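Side-chain contact in CRP-like protein Clp (Xanthomonas campestris pv. campestris, PDB 3IWZ), which acts as a homodimeric, c-di-GMP-responsive global transcription regulator that activates or represses virulence genes in the diffusible signal factor pathway: residues 86-91 against 139-144. Residues are numbered along the deposited sequence; the frame is centred on the assembly and turned at random.
Sequences VGEMGL and VQLSKR
Among the groups that hold NH2 of Arg144 are the Glu88 carboxylate and a water, and through both it joins helix 130-157 to the loop that follows strand 85-86. Its salt bridge to Glu88 is loose, with Glu88 OE1 lying 3.4 Å from Arg144 NH2, at the edge of the guanidinium and near its plane. The two flat groups stand almost perpendicular, 89° apart, and OE2 of Glu88 is 4.1 Å from NH2 of Arg144; this is not the side-by-side, two-bond pairing. An ordered water supplies the shorter link: its oxygen accepts from Arg144 NH2 at 2.9 Å, in the guanidinium plane, and donates weakly to Glu88 OE2 over 3.4 Å. Glu88 reaches this position with CG set between its backbone N and carbonyl carbon (chi1 78°) and a second bend at chi2. Leu141 CD2 comes within 3.5 Å of Glu88 OE2, a van der Waals contact of a methyl against the carboxylate oxygen. Val86 lies obliquely to the guanidinium, its CA 4.4 Å from Arg144 NH2.

The other terminal nitrogen, NH1, turns to the residues leading into Val86: it forms a salt bridge with Glu84 and a hydrogen bond to the carbonyl oxygen of Phe85, while Phe80 adds a cation-pi contact. In this cyclic nucleotide-binding fold the long helix also packs against the second subunit, where Leu141 meets Ser142 of that chain. The buried arginine thus has two acids close by, which would probably stabilise its positive charge, and the long, partly water-mediated link to Glu88 is likely to be the weaker of the two attachments.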
# COMPACT_ATOMS: atom_id res chain seq x y z
N VAL D 86 9.30 2.22 10.72
CA VAL D 86 8.35 1.12 10.65
C VAL D 86 7.41 1.22 11.85
O VAL D 86 7.73 1.89 12.84
CB VAL D 86 9.08 -0.25 10.59
CG1 VAL D 86 9.81 -0.37 9.27
CG2 VAL D 86 10.08 -0.37 11.73
N GLY D 87 6.25 0.59 11.75
CA GLY D 87 5.26 0.67 12.81
C GLY D 87 4.73 2.10 12.92
O GLY D 87 4.34 2.57 14.00
N GLU D 88 4.70 2.80 11.80
CA GLU D 88 4.26 4.18 11.79
C GLU D 88 2.77 4.42 11.62
O GLU D 88 2.30 5.53 11.82
CB GLU D 88 5.00 4.96 10.71
CG GLU D 88 4.50 4.73 9.29
CD GLU D 88 4.42 3.26 8.91
OE1 GLU D 88 5.27 2.44 9.36
OE2 GLU D 88 3.51 2.93 8.13
N MET D 89 2.02 3.38 11.26
CA MET D 89 0.58 3.55 11.02
C MET D 89 -0.19 4.27 12.12
O MET D 89 -0.92 5.22 11.84
CB MET D 89 -0.08 2.20 10.73
CG MET D 89 -1.47 2.35 10.11
SD MET D 89 -2.31 0.80 9.75
CE MET D 89 -3.30 0.60 11.23
N GLY D 90 -0.04 3.82 13.36
CA GLY D 90 -0.73 4.45 14.47
C GLY D 90 -0.45 5.93 14.62
O GLY D 90 -1.21 6.65 15.27
N LEU D 91 0.63 6.42 14.02
CA LEU D 91 0.96 7.84 14.09
C LEU D 91 0.05 8.65 13.16
O LEU D 91 0.02 9.88 13.20
CB LEU D 91 2.41 8.06 13.69
CG LEU D 91 2.87 9.50 13.55
CD1 LEU D 91 2.78 10.20 14.90
CD2 LEU D 91 4.30 9.54 13.02
N VAL D 139 7.72 9.82 1.93
CA VAL D 139 8.49 9.14 0.90
C VAL D 139 8.43 7.63 1.09
O VAL D 139 8.23 6.86 0.14
CB VAL D 139 9.98 9.56 0.95
CG1 VAL D 139 10.82 8.62 0.09
CG2 VAL D 139 10.13 11.01 0.48
N GLN D 140 8.58 7.19 2.34
CA GLN D 140 8.57 5.77 2.63
C GLN D 140 7.19 5.16 2.45
O GLN D 140 7.07 4.04 1.97
CB GLN D 140 9.13 5.50 4.03
CG GLN D 140 10.60 5.92 4.14
CD GLN D 140 11.23 5.65 5.50
OE1 GLN D 140 12.37 6.06 5.76
NE2 GLN D 140 10.51 4.96 6.37
N LEU D 141 6.15 5.89 2.85
CA LEU D 141 4.80 5.39 2.69
C LEU D 141 4.51 5.26 1.19
O LEU D 141 3.92 4.28 0.76
CB LEU D 141 3.78 6.34 3.35
CG LEU D 141 3.67 6.26 4.89
CD1 LEU D 141 2.73 7.34 5.43
CD2 LEU D 141 3.15 4.88 5.30
N SER D 142 4.98 6.23 0.41
CA SER D 142 4.74 6.19 -1.03
C SER D 142 5.41 5.02 -1.73
O SER D 142 4.84 4.44 -2.65
CB SER D 142 5.18 7.51 -1.67
OG SER D 142 4.33 8.57 -1.28
N LYS D 143 6.62 4.66 -1.30
CA LYS D 143 7.31 3.53 -1.94
C LYS D 143 6.61 2.21 -1.64
O LYS D 143 6.47 1.36 -2.52
CB LYS D 143 8.77 3.46 -1.50
CG LYS D 143 9.63 4.59 -2.01
CD LYS D 143 11.02 4.56 -1.39
CE LYS D 143 10.95 4.81 0.12
NZ LYS D 143 12.30 4.82 0.73
N ARG D 144 6.16 2.05 -0.40
CA ARG D 144 5.48 0.82 0.01
C ARG D 144 4.13 0.68 -0.66
O ARG D 144 3.72 -0.42 -1.02
CB ARG D 144 5.30 0.80 1.53
CG ARG D 144 6.63 0.75 2.27
CD ARG D 144 6.46 1.04 3.76
NE ARG D 144 7.66 1.69 4.27
CZ ARG D 144 7.89 1.98 5.55
NH1 ARG D 144 9.02 2.57 5.89
NH2 ARG D 144 6.99 1.66 6.49
O HOH W 1 4.55 0.18 6.46